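Side-chain contacts in sulfate adenylyltransferase (Allochromatium vinosum, PDB 4DNX), which catalyses the reaction of sulfate with ATP to give adenosine 5'-phosphosulfate and diphosphate, the first step from sulfate to sulfite: residues 101-106 and 110-115; 341-346 and 354-359; 236-241 and 385-390; 63-68 and 125-130; 225-230 and 281-286. One frame throughout, in Å; residues are numbered along the deposited sequence.

Contact 1 of 5, residues 101-106 and 110-115; sequences LRDPNV and PVLAVM
Leu101 pairs with both Leu112 and Ala113, a classic beta bulge in the antiparallel hairpin of strands 98-102 and 111-116 in the PUA-like domain. Backbone bonds hold the two strands together. Leu101 N donates to Ala113 O at 2.9 Å, while Leu101 O receives Leu112 N at 2.8 Å and a second, weak bond from Ala113 N. Beyond the bulge, Asp103 N binds Pro110 O (2.9 Å), and Arg102 CA makes a CA-H...O contact to the same oxygen.

Apolar packing is concentrated at two places. On the sheet face shared with Ala113, Leu101 spreads CD1 and CD2 around Met115 SD, each methyl 4.0 Å from the sulfur. Towards the turn, Val106 CG1 meets Pro110 CG at 3.7 Å, the two side chains at about a right angle.

Polar side chains tie the turn and the strand to their surroundings. Asp103 OD1 accepts from Asn105 N, forming an Asx turn, and OD2 bonds to Ser167 OG. Arg102 extends from CG to NE and brings its guanidinium to Asn109 O and, through a salt bridge, to Glu29. Val111 CG2 sits over the centre of one face of this guanidinium, 3.7 Å above its plane.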
# COMPACT_ATOMS: atom_id res chain seq x y z
N LEU A 101 -0.36 23.20 5.03
CA LEU A 101 0.63 22.68 6.01
C LEU A 101 1.70 21.90 5.23
O LEU A 101 1.38 20.97 4.50
CB LEU A 101 -0.05 21.75 7.01
CG LEU A 101 -1.26 22.29 7.79
CD1 LEU A 101 -1.75 21.26 8.79
CD2 LEU A 101 -0.96 23.67 8.45
N ARG A 102 2.97 22.30 5.37
CA ARG A 102 4.06 21.76 4.55
C ARG A 102 4.88 20.80 5.42
O ARG A 102 4.98 20.99 6.61
CB ARG A 102 4.91 22.89 4.00
CG ARG A 102 4.17 23.63 2.83
CD ARG A 102 4.99 24.75 2.23
NE ARG A 102 4.33 25.27 1.02
CZ ARG A 102 4.41 24.77 -0.22
NH1 ARG A 102 5.08 23.64 -0.51
NH2 ARG A 102 3.73 25.38 -1.20
N ASP A 103 5.42 19.76 4.79
CA ASP A 103 6.07 18.62 5.45
C ASP A 103 7.54 18.98 5.81
O ASP A 103 8.33 19.26 4.92
CB ASP A 103 6.05 17.44 4.46
CG ASP A 103 6.26 16.11 5.14
OD1 ASP A 103 6.91 16.03 6.23
OD2 ASP A 103 5.72 15.10 4.58
N PRO A 104 7.89 18.88 7.09
CA PRO A 104 9.29 19.12 7.48
C PRO A 104 10.25 18.00 7.11
O PRO A 104 11.49 18.21 7.17
CB PRO A 104 9.20 19.26 9.01
CG PRO A 104 8.10 18.31 9.41
CD PRO A 104 7.05 18.60 8.27
N ASN A 105 9.71 16.85 6.71
CA ASN A 105 10.55 15.64 6.54
C ASN A 105 10.72 15.16 5.09
O ASN A 105 11.09 14.01 4.83
CB ASN A 105 9.99 14.51 7.38
CG ASN A 105 10.05 14.79 8.88
OD1 ASN A 105 11.07 15.34 9.41
ND2 ASN A 105 9.00 14.41 9.56
N VAL A 106 10.38 16.03 4.16
CA VAL A 106 10.57 15.79 2.72
C VAL A 106 11.24 16.99 2.10
O VAL A 106 10.80 18.14 2.31
CB VAL A 106 9.19 15.46 2.02
CG1 VAL A 106 9.42 15.25 0.50
CG2 VAL A 106 8.54 14.22 2.69
N PRO A 110 7.10 19.87 0.63
CA PRO A 110 5.82 19.83 -0.13
C PRO A 110 4.59 19.93 0.78
O PRO A 110 4.64 19.70 2.00
CB PRO A 110 5.84 18.42 -0.72
CG PRO A 110 6.63 17.60 0.28
CD PRO A 110 7.78 18.56 0.60
N VAL A 111 3.46 20.30 0.18
CA VAL A 111 2.23 20.34 0.96
C VAL A 111 1.79 18.96 1.41
O VAL A 111 1.71 18.01 0.60
CB VAL A 111 1.09 20.96 0.09
CG1 VAL A 111 -0.22 20.94 0.89
CG2 VAL A 111 1.45 22.40 -0.30
N LEU A 112 1.48 18.86 2.70
CA LEU A 112 1.00 17.59 3.31
C LEU A 112 -0.53 17.63 3.51
O LEU A 112 -1.22 16.61 3.34
CB LEU A 112 1.71 17.37 4.66
CG LEU A 112 1.27 16.22 5.57
CD1 LEU A 112 1.43 14.88 4.88
CD2 LEU A 112 2.05 16.23 6.89
N ALA A 113 -1.08 18.81 3.81
CA ALA A 113 -2.53 18.91 4.14
C ALA A 113 -2.95 20.36 3.94
O ALA A 113 -2.11 21.25 3.89
CB ALA A 113 -2.79 18.50 5.62
N VAL A 114 -4.26 20.53 3.78
CA VAL A 114 -4.88 21.86 3.74
C VAL A 114 -5.72 21.98 5.03
O VAL A 114 -6.42 21.04 5.41
CB VAL A 114 -5.79 21.97 2.48
CG1 VAL A 114 -6.56 23.28 2.49
CG2 VAL A 114 -4.95 21.89 1.23
N MET A 115 -5.66 23.13 5.68
CA MET A 115 -6.33 23.29 6.97
C MET A 115 -7.23 24.50 6.94
O MET A 115 -6.84 25.53 6.39
CB MET A 115 -5.26 23.50 8.06
CG MET A 115 -5.83 23.66 9.44
SD MET A 115 -4.39 23.67 10.58
CE MET A 115 -5.26 23.85 12.10

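Contact 2 of 5, residues 341-346 and 354-359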
# COMPACT_ATOMS: atom_id res chain seq x y z
N ARG A 341 10.05 -25.35 24.85
CA ARG A 341 9.53 -24.25 24.13
C ARG A 341 9.67 -22.99 24.96
O ARG A 341 9.94 -23.04 26.16
CB ARG A 341 8.06 -24.46 23.77
CG ARG A 341 7.14 -24.67 24.96
CD ARG A 341 5.74 -24.83 24.39
NE ARG A 341 4.74 -24.18 25.21
CZ ARG A 341 4.11 -24.77 26.22
NH1 ARG A 341 4.38 -26.03 26.52
NH2 ARG A 341 3.21 -24.09 26.92
N VAL A 342 9.45 -21.88 24.27
CA VAL A 342 9.48 -20.56 24.86
C VAL A 342 8.18 -20.33 25.64
O VAL A 342 7.09 -20.62 25.13
CB VAL A 342 9.73 -19.52 23.79
CG1 VAL A 342 9.64 -18.13 24.38
CG2 VAL A 342 11.12 -19.75 23.16
N VAL A 343 8.31 -19.87 26.87
CA VAL A 343 7.14 -19.57 27.71
C VAL A 343 7.32 -18.20 28.38
O VAL A 343 8.45 -17.69 28.47
CB VAL A 343 6.90 -20.65 28.79
CG1 VAL A 343 6.53 -21.99 28.15
CG2 VAL A 343 8.13 -20.84 29.72
N MET A 344 6.22 -17.63 28.85
CA MET A 344 6.29 -16.55 29.83
C MET A 344 6.63 -17.16 31.19
O MET A 344 5.92 -18.03 31.72
CB MET A 344 4.98 -15.76 29.89
CG MET A 344 4.98 -14.61 28.91
SD MET A 344 3.37 -13.79 28.83
CE MET A 344 2.28 -15.07 28.21
N MET A 345 7.73 -16.71 31.78
CA MET A 345 8.22 -17.28 33.03
C MET A 345 7.15 -17.27 34.14
O MET A 345 7.00 -18.25 34.89
CB MET A 345 9.48 -16.54 33.45
CG MET A 345 10.59 -16.57 32.39
SD MET A 345 12.19 -16.06 33.07
CE MET A 345 12.07 -14.31 32.82
N ARG A 346 6.38 -16.19 34.19
CA ARG A 346 5.31 -16.00 35.19
C ARG A 346 4.24 -17.10 35.13
O ARG A 346 3.61 -17.41 36.13
CB ARG A 346 4.69 -14.59 35.05
CG ARG A 346 3.93 -14.34 33.76
CD ARG A 346 2.53 -13.73 33.98
NE ARG A 346 1.65 -13.97 32.83
CZ ARG A 346 1.12 -13.03 32.04
NH1 ARG A 346 1.34 -11.74 32.28
NH2 ARG A 346 0.34 -13.38 31.02
N ASP A 354 16.80 -22.63 37.24
CA ASP A 354 17.64 -23.53 36.44
C ASP A 354 16.88 -24.27 35.32
O ASP A 354 17.50 -24.87 34.44
CB ASP A 354 18.38 -24.55 37.33
CG ASP A 354 18.02 -24.43 38.81
OD1 ASP A 354 18.30 -23.37 39.41
OD2 ASP A 354 17.47 -25.41 39.37
N ASP A 355 15.55 -24.23 35.35
CA ASP A 355 14.77 -24.88 34.29
C ASP A 355 14.67 -24.00 33.06
O ASP A 355 14.14 -24.44 32.03
CB ASP A 355 13.37 -25.29 34.77
CG ASP A 355 13.39 -26.37 35.86
OD1 ASP A 355 14.37 -27.16 35.98
OD2 ASP A 355 12.39 -26.42 36.61
N PHE A 356 15.14 -22.76 33.16
CA PHE A 356 15.06 -21.82 32.03
C PHE A 356 16.41 -21.56 31.39
O PHE A 356 17.43 -21.59 32.04
CB PHE A 356 14.47 -20.45 32.45
CG PHE A 356 13.06 -20.51 32.94
CD1 PHE A 356 12.01 -20.81 32.07
CD2 PHE A 356 12.77 -20.27 34.28
CE1 PHE A 356 10.69 -20.89 32.53
CE2 PHE A 356 11.45 -20.34 34.76
CZ PHE A 356 10.41 -20.64 33.87
N ILE A 357 16.40 -21.28 30.09
CA ILE A 357 17.58 -20.74 29.44
C ILE A 357 17.14 -19.38 28.92
O ILE A 357 16.04 -19.23 28.34
CB ILE A 357 18.09 -21.62 28.27
CG1 ILE A 357 18.36 -23.05 28.72
CG2 ILE A 357 19.37 -21.03 27.68
CD1 ILE A 357 18.44 -24.00 27.52
N GLN A 358 17.99 -18.39 29.14
CA GLN A 358 17.69 -17.04 28.75
C GLN A 358 18.78 -16.47 27.86
O GLN A 358 19.97 -16.76 28.06
CB GLN A 358 17.55 -16.17 30.00
CG GLN A 358 16.13 -15.64 30.21
CD GLN A 358 15.83 -15.46 31.68
OE1 GLN A 358 16.11 -16.34 32.49
NE2 GLN A 358 15.27 -14.32 32.03
N LEU A 359 18.37 -15.68 26.88
CA LEU A 359 19.31 -15.01 25.98
C LEU A 359 18.67 -13.73 25.50
O LEU A 359 17.63 -13.74 24.87
CB LEU A 359 19.67 -15.90 24.78
CG LEU A 359 20.90 -15.50 23.95
CD1 LEU A 359 22.22 -15.58 24.74
CD2 LEU A 359 20.96 -16.40 22.69
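Met345 lies across one face of the Phe356 ring. Its CG is 4.3 Å from the ring centroid and only 9° off the normal, a CH-pi contact, and SD follows over the same face at 4.5 Å from the centroid. With CG anti to the carbonyl carbon (chi1 -56°), the side chain runs over the ring, and the bend at chi3 carries CE on to Gln358, where it comes to 3.3 Å from NE2. No hydrogen bond is involved; the side chains of Met345 and Gln358 simply cross at about a right angle. Val343 approaches the ring differently. Its CG2 meets Phe356 CE1 at 3.8 Å, near the ring plane, so that face and edge are both engaged by the 341-346 segment. An alanine in place of Met345 would keep CB but lose CG, SD and CE, and would probably strip most of the side-chain cover contributed by Met345 from that ring face and leave the Gln358 amide without its apolar neighbour.

Further out, His351 meets the Phe356 ring with the planes inclined at about 25°. Ala334 touches both Met345 and Phe356 from strand 333-336, which also places the two segments: Val343 bonds through its backbone to Ala334, and Ile357 to Tyr335. Strands 341-344 and 356-357 thus flank this central strand without bonding to each other, and the side chains join over it. The result is a Met-aromatic contact in which Met345, just past the end of outer strand 341-344, meets Phe356 of the other outer strand, 356-357, in a three-stranded antiparallel sheet.

Contact 3 of 5, residues 236-241 and 385-390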
# COMPACT_ATOMS: atom_id res chain seq x y z
N GLY A 236 22.09 1.68 15.06
CA GLY A 236 21.93 0.22 15.35
C GLY A 236 20.65 -0.49 14.91
O GLY A 236 20.50 -1.71 15.10
N ASP A 237 19.71 0.24 14.31
CA ASP A 237 18.50 -0.39 13.77
C ASP A 237 18.84 -1.18 12.47
O ASP A 237 19.80 -0.86 11.77
CB ASP A 237 17.39 0.67 13.49
CG ASP A 237 16.50 0.97 14.72
OD1 ASP A 237 16.71 0.39 15.82
OD2 ASP A 237 15.56 1.80 14.58
N ILE A 238 18.03 -2.20 12.17
CA ILE A 238 18.20 -2.98 10.94
C ILE A 238 17.50 -2.22 9.80
O ILE A 238 16.32 -1.90 9.93
CB ILE A 238 17.59 -4.41 11.13
CG1 ILE A 238 18.32 -5.17 12.25
CG2 ILE A 238 17.67 -5.24 9.87
CD1 ILE A 238 19.84 -5.13 12.14
N PRO A 239 18.22 -1.94 8.70
CA PRO A 239 17.58 -1.28 7.54
C PRO A 239 16.31 -1.99 7.12
O PRO A 239 16.20 -3.22 7.20
CB PRO A 239 18.63 -1.39 6.45
CG PRO A 239 19.92 -1.48 7.18
CD PRO A 239 19.62 -2.26 8.42
N ALA A 240 15.35 -1.19 6.67
CA ALA A 240 14.01 -1.68 6.35
C ALA A 240 13.96 -2.94 5.46
O ALA A 240 13.20 -3.87 5.80
CB ALA A 240 13.17 -0.55 5.73
N PRO A 241 14.69 -3.00 4.34
CA PRO A 241 14.60 -4.21 3.50
C PRO A 241 15.00 -5.48 4.25
O PRO A 241 14.41 -6.56 4.04
CB PRO A 241 15.62 -3.95 2.38
CG PRO A 241 15.79 -2.51 2.34
CD PRO A 241 15.59 -2.00 3.72
N GLN A 385 20.16 -16.27 9.16
CA GLN A 385 20.98 -16.15 7.95
C GLN A 385 20.82 -14.77 7.28
O GLN A 385 21.82 -14.17 6.84
CB GLN A 385 20.70 -17.25 6.93
CG GLN A 385 21.77 -17.36 5.89
CD GLN A 385 23.11 -17.77 6.53
OE1 GLN A 385 23.18 -18.77 7.27
NE2 GLN A 385 24.15 -16.97 6.31
N ILE A 386 19.59 -14.30 7.22
CA ILE A 386 19.27 -12.99 6.61
C ILE A 386 20.07 -11.88 7.32
O ILE A 386 20.75 -11.05 6.67
CB ILE A 386 17.78 -12.72 6.61
CG1 ILE A 386 17.11 -13.55 5.51
CG2 ILE A 386 17.45 -11.17 6.45
CD1 ILE A 386 15.60 -13.55 5.62
N LEU A 387 20.02 -11.91 8.65
CA LEU A 387 20.76 -10.92 9.46
C LEU A 387 22.29 -11.10 9.36
O LEU A 387 23.03 -10.10 9.23
CB LEU A 387 20.27 -10.96 10.92
CG LEU A 387 18.81 -10.44 10.99
CD1 LEU A 387 18.18 -10.74 12.31
CD2 LEU A 387 18.78 -8.92 10.68
N MET A 388 22.79 -12.33 9.37
CA MET A 388 24.24 -12.55 9.29
C MET A 388 24.78 -12.08 7.95
O MET A 388 25.89 -11.53 7.88
CB MET A 388 24.61 -14.01 9.51
CG MET A 388 24.51 -14.34 10.97
SD MET A 388 25.07 -15.96 11.39
CE MET A 388 23.74 -16.90 10.64
N ASP A 389 23.97 -12.26 6.91
CA ASP A 389 24.38 -11.88 5.56
C ASP A 389 24.46 -10.37 5.49
O ASP A 389 25.44 -9.84 4.92
CB ASP A 389 23.41 -12.41 4.49
CG ASP A 389 23.63 -13.89 4.18
OD1 ASP A 389 24.56 -14.52 4.72
OD2 ASP A 389 22.83 -14.45 3.40
N TYR A 390 23.49 -9.70 6.12
CA TYR A 390 23.47 -8.25 6.23
C TYR A 390 24.73 -7.75 6.96
O TYR A 390 25.47 -6.92 6.43
CB TYR A 390 22.22 -7.73 6.91
CG TYR A 390 22.38 -6.32 7.40
CD1 TYR A 390 22.52 -5.28 6.49
CD2 TYR A 390 22.46 -6.04 8.77
CE1 TYR A 390 22.70 -3.96 6.92
CE2 TYR A 390 22.64 -4.73 9.22
CZ TYR A 390 22.75 -3.70 8.28
OH TYR A 390 22.92 -2.40 8.71
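Leu387 opens the contact from helix 381-393, pressing CD2 into the branched side chain of Ile238. The methyl lies 3.9 Å from Ile238 CG2 and 4.1 Å from CG1, and the two side chains cross at about a right angle. One turn further along the helix, Tyr390 extends from the same side. Its CG stands anti to the backbone N (chi1 162°), which sends the phenol out to the loop before helix 240-254. Here Pro239 CD comes to 3.3 Å from Tyr390 OH and 3.4 Å from CZ. The proline ring meets the phenol obliquely, and Ile238 CD1 adds a contact to Tyr390 CE2 at 4.1 Å. A serine in place of Tyr390 would take away the whole ring, and is likely to open a gap beside Pro239 and CD1 of Ile238.

Pro239 is the N-cap residue of helix 240-254, whose Val242 also touches Leu387 and Tyr390. Ile238 is fixed through its backbone N by Asn202 OD1, and Pro239 packs in addition on Asp17 of the second subunit. With no hydrogen bond between the segments, the start of one helix is fitted to the flank of another by van der Waals packing, mostly of apolar groups, with the Tyr390 hydroxyl set against the proline ring.

Contact 4 of 5, residues 63-68 and 125-130; sequences DALSSA and DAQMAL
The carboxamide of Gln127 is the flat group here, and it meets Leu65 with its nitrogen: NE2 lies 4.2 Å from Leu65 CD1, which stands well off the amide plane. The other end of the amide is occupied, since OE1 accepts from Ser124 N just ahead of helix 125-136. This bond back to the helix start holds the amide and leaves NE2 on the side of Leu65.

The leucine is shared by two neighbours. While CD1 faces the amide, CD2 comes within 4.2 Å of Leu130 CD2 and lies equally far from the backbone oxygen Gln127 O. Leu130 reaches it with CG anti to the backbone N (chi1 179°), and its side chain crosses that of Leu65 at about a right angle. Leu65 therefore fits against a patch formed by residues three apart on one flank of helix 125-136.

Around this point the two helices of the PUA-like domain continue to touch: Met131 packs on Ala64, Leu65 and Ala68, Leu61 touches Gln127, and Gln69 touches Leu130. The segments bury only 150 Å² between them and exchange no hydrogen bond. Loose van der Waals packing near the surface thus joins them, with the amide oxygen of Gln127 taken up by Ser124 N, just before its own helix.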
# COMPACT_ATOMS: atom_id res chain seq x y z
N ASP A 63 -9.65 21.77 24.17
CA ASP A 63 -9.64 20.34 23.90
C ASP A 63 -8.30 19.69 24.28
O ASP A 63 -8.26 18.55 24.78
CB ASP A 63 -9.94 20.05 22.41
CG ASP A 63 -11.42 20.22 22.08
OD1 ASP A 63 -12.25 19.96 22.97
OD2 ASP A 63 -11.75 20.60 20.92
N ALA A 64 -7.19 20.37 23.98
CA ALA A 64 -5.87 19.84 24.35
C ALA A 64 -5.71 19.70 25.87
O ALA A 64 -5.18 18.66 26.36
CB ALA A 64 -4.73 20.68 23.74
N LEU A 65 -6.20 20.70 26.62
CA LEU A 65 -6.13 20.65 28.11
C LEU A 65 -7.01 19.52 28.64
O LEU A 65 -6.61 18.77 29.52
CB LEU A 65 -6.51 22.00 28.71
CG LEU A 65 -5.44 23.05 28.45
CD1 LEU A 65 -6.15 24.42 28.49
CD2 LEU A 65 -4.32 22.96 29.49
N SER A 66 -8.17 19.35 28.00
CA SER A 66 -9.09 18.30 28.44
C SER A 66 -8.52 16.90 28.10
O SER A 66 -8.55 16.00 28.94
CB SER A 66 -10.47 18.50 27.81
OG SER A 66 -11.41 17.60 28.41
N SER A 67 -7.94 16.75 26.91
CA SER A 67 -7.32 15.46 26.50
C SER A 67 -6.15 15.09 27.45
O SER A 67 -6.04 13.93 27.96
CB SER A 67 -6.83 15.58 25.04
OG SER A 67 -6.39 14.29 24.65
N ALA A 68 -5.27 16.07 27.71
CA ALA A 68 -4.12 15.85 28.58
C ALA A 68 -4.56 15.40 29.97
O ALA A 68 -4.00 14.46 30.53
CB ALA A 68 -3.27 17.15 28.69
N ASP A 125 3.09 29.34 29.75
CA ASP A 125 4.00 28.44 30.45
C ASP A 125 3.21 27.48 31.34
O ASP A 125 3.51 26.28 31.36
CB ASP A 125 5.03 29.19 31.30
CG ASP A 125 5.99 30.03 30.48
OD1 ASP A 125 6.04 29.89 29.24
OD2 ASP A 125 6.69 30.88 31.10
N ALA A 126 2.22 28.01 32.06
CA ALA A 126 1.45 27.18 32.99
C ALA A 126 0.65 26.12 32.25
O ALA A 126 0.60 24.96 32.70
CB ALA A 126 0.55 28.04 33.86
N GLN A 127 0.05 26.48 31.12
CA GLN A 127 -0.68 25.50 30.28
C GLN A 127 0.24 24.42 29.71
O GLN A 127 -0.14 23.23 29.71
CB GLN A 127 -1.43 26.23 29.17
CG GLN A 127 -2.54 27.10 29.71
CD GLN A 127 -3.15 28.01 28.68
OE1 GLN A 127 -2.48 28.54 27.77
NE2 GLN A 127 -4.45 28.23 28.82
N MET A 128 1.44 24.81 29.26
CA MET A 128 2.41 23.84 28.73
C MET A 128 2.85 22.87 29.79
O MET A 128 2.87 21.66 29.52
CB MET A 128 3.65 24.49 28.10
CG MET A 128 3.42 25.07 26.73
SD MET A 128 2.92 23.90 25.42
CE MET A 128 4.40 22.98 25.08
N ALA A 129 3.18 23.39 30.96
CA ALA A 129 3.62 22.56 32.11
C ALA A 129 2.53 21.58 32.52
O ALA A 129 2.83 20.42 32.86
CB ALA A 129 4.06 23.41 33.31
N LEU A 130 1.27 22.05 32.53
CA LEU A 130 0.15 21.19 32.92
C LEU A 130 0.03 20.04 31.91
O LEU A 130 -0.04 18.85 32.29
CB LEU A 130 -1.16 21.98 33.00
CG LEU A 130 -2.46 21.24 33.37
CD1 LEU A 130 -2.30 20.44 34.63
CD2 LEU A 130 -3.61 22.25 33.53

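Contact 5 of 5, residues 225-230 and 281-286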
# COMPACT_ATOMS: atom_id res chain seq x y z
N VAL A 225 -1.73 -9.11 13.36
CA VAL A 225 -1.24 -8.02 12.54
C VAL A 225 0.07 -7.59 13.21
O VAL A 225 0.03 -7.18 14.41
CB VAL A 225 -2.24 -6.84 12.52
CG1 VAL A 225 -1.62 -5.70 11.66
CG2 VAL A 225 -3.59 -7.27 11.89
N ILE A 226 1.18 -7.67 12.46
CA ILE A 226 2.51 -7.21 12.96
C ILE A 226 2.53 -5.79 12.42
O ILE A 226 2.51 -5.58 11.20
CB ILE A 226 3.63 -8.05 12.37
CG1 ILE A 226 3.52 -9.52 12.90
CG2 ILE A 226 4.97 -7.43 12.81
CD1 ILE A 226 4.55 -10.52 12.36
N HIS A 227 2.48 -4.82 13.32
CA HIS A 227 2.24 -3.41 12.94
C HIS A 227 3.58 -2.71 13.20
O HIS A 227 3.90 -2.37 14.34
CB HIS A 227 1.10 -2.88 13.81
CG HIS A 227 0.37 -1.70 13.22
ND1 HIS A 227 -0.16 -0.70 13.99
CD2 HIS A 227 0.11 -1.36 11.94
CE1 HIS A 227 -0.75 0.20 13.22
NE2 HIS A 227 -0.59 -0.17 11.96
N MET A 228 4.35 -2.51 12.14
CA MET A 228 5.74 -2.03 12.29
C MET A 228 5.78 -0.51 12.34
O MET A 228 5.05 0.18 11.59
CB MET A 228 6.61 -2.53 11.13
CG MET A 228 6.88 -4.14 11.12
SD MET A 228 7.85 -4.63 9.69
CE MET A 228 6.84 -4.07 8.29
N LEU A 229 6.59 0.02 13.25
CA LEU A 229 6.69 1.46 13.36
C LEU A 229 7.71 1.88 12.30
O LEU A 229 8.89 1.54 12.39
CB LEU A 229 7.11 1.87 14.78
CG LEU A 229 7.44 3.37 14.94
CD1 LEU A 229 6.36 4.30 14.31
CD2 LEU A 229 7.59 3.61 16.42
N LEU A 230 7.24 2.60 11.27
CA LEU A 230 8.09 3.08 10.19
C LEU A 230 8.64 4.47 10.55
O LEU A 230 7.93 5.29 11.12
CB LEU A 230 7.25 3.23 8.90
CG LEU A 230 6.56 1.91 8.57
CD1 LEU A 230 5.57 2.15 7.42
CD2 LEU A 230 7.54 0.82 8.19
N ALA A 281 -3.66 1.43 21.91
CA ALA A 281 -4.90 0.64 21.93
C ALA A 281 -5.98 1.31 21.08
O ALA A 281 -6.70 0.65 20.29
CB ALA A 281 -5.36 0.38 23.37
N TYR A 282 -6.06 2.63 21.19
CA TYR A 282 -7.06 3.39 20.44
C TYR A 282 -6.92 3.17 18.93
O TYR A 282 -7.91 2.77 18.25
CB TYR A 282 -6.88 4.85 20.78
CG TYR A 282 -7.93 5.78 20.17
CD1 TYR A 282 -7.88 6.12 18.81
CD2 TYR A 282 -8.92 6.31 20.97
CE1 TYR A 282 -8.89 6.96 18.26
CE2 TYR A 282 -9.91 7.15 20.46
CZ TYR A 282 -9.88 7.47 19.10
OH TYR A 282 -10.88 8.28 18.60
N PHE A 283 -5.72 3.39 18.38
CA PHE A 283 -5.59 3.25 16.93
C PHE A 283 -5.59 1.81 16.41
O PHE A 283 -5.99 1.56 15.26
CB PHE A 283 -4.51 4.16 16.30
CG PHE A 283 -3.07 3.83 16.63
CD1 PHE A 283 -2.38 2.83 15.95
CD2 PHE A 283 -2.37 4.70 17.48
CE1 PHE A 283 -0.97 2.62 16.22
CE2 PHE A 283 -0.99 4.51 17.77
CZ PHE A 283 -0.28 3.48 17.12
N ARG A 284 -5.25 0.88 17.31
CA ARG A 284 -5.32 -0.53 16.94
C ARG A 284 -6.77 -0.98 16.87
O ARG A 284 -7.12 -1.86 16.07
CB ARG A 284 -4.50 -1.40 17.90
CG ARG A 284 -3.09 -1.71 17.41
CD ARG A 284 -2.31 -0.52 17.26
NE ARG A 284 -0.92 -0.61 16.73
CZ ARG A 284 0.21 -0.32 17.38
NH1 ARG A 284 0.25 -0.10 18.69
NH2 ARG A 284 1.36 -0.23 16.69
N GLN A 285 -7.63 -0.42 17.71
CA GLN A 285 -9.07 -0.75 17.58
C GLN A 285 -9.57 -0.19 16.26
O GLN A 285 -10.32 -0.87 15.54
CB GLN A 285 -9.89 -0.20 18.76
CG GLN A 285 -11.39 -0.58 18.65
CD GLN A 285 -12.21 -0.16 19.86
OE1 GLN A 285 -11.77 -0.25 21.01
NE2 GLN A 285 -13.46 0.24 19.60
N ASN A 286 -9.16 1.05 15.94
CA ASN A 286 -9.57 1.62 14.64
C ASN A 286 -9.18 0.78 13.39
O ASN A 286 -9.95 0.68 12.46
CB ASN A 286 -9.09 3.07 14.49
CG ASN A 286 -10.04 4.04 15.14
OD1 ASN A 286 -11.21 3.72 15.36
ND2 ASN A 286 -9.56 5.25 15.42
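Arg284 grips His227 side-on, NE and NH2 both donating to the single acceptor ND1. The NE bond is the shorter, 2.8 Å to ND1 with an N-H...N angle of 151°; NH2 reaches ND1 at 3.1 Å and is more bent, at 139°. ND1 lies close to the guanidinium plane, whereas both donors are tilted from the imidazole plane, the two flat groups standing 69° apart. The bend of the arginine chain at chi2 helps bring its end round to the ring.

Both partners have further bonds: NH2 also goes to Gln199 OE1, and His227 NE2 pairs with Tyr51 OH. Phe283 completes the packing, with CE1 over the rim of one guanidinium face and 3.9 Å from His227 CE1, ring edge to ring edge.

Outward from here, Tyr265 and Ala197 on the adjoining strands touch Arg284. The contact seats helix 274-287 on one face of the parallel, Rossmann-like sheet at strand 223-230; Met228, pointing the other way, packs on helix 240-254. A buried polar pair thus links helix and sheet: the imidazole is bonded at both nitrogens, its rotation is probably fixed, and the arginine charge is placed among acceptors inside the domain.

Overall arrangement
Contacts 4 and 1 come first along the chain and belong to the PUA-like domain, contact 1 falling between the two helices that contact 4 joins; their centres are 25 Å apart. Contacts 5, 3 and 2 lie in the ATP-sulfurylase domain. Contact 5 sits near the chain's centre, and contact 3, at about 6 Å between nearest atoms, follows on directly, since strand 223-230 leads into helix 240-254; their segments alternate in sequence. Contact 2 occupies the small antiparallel sheet, 48 Å from contact 1 between centres and on the opposite side of the chain's centre. The five thus sample both domains, from the central parallel sheet to the periphery, with contact 3 also reaching the subunit interface.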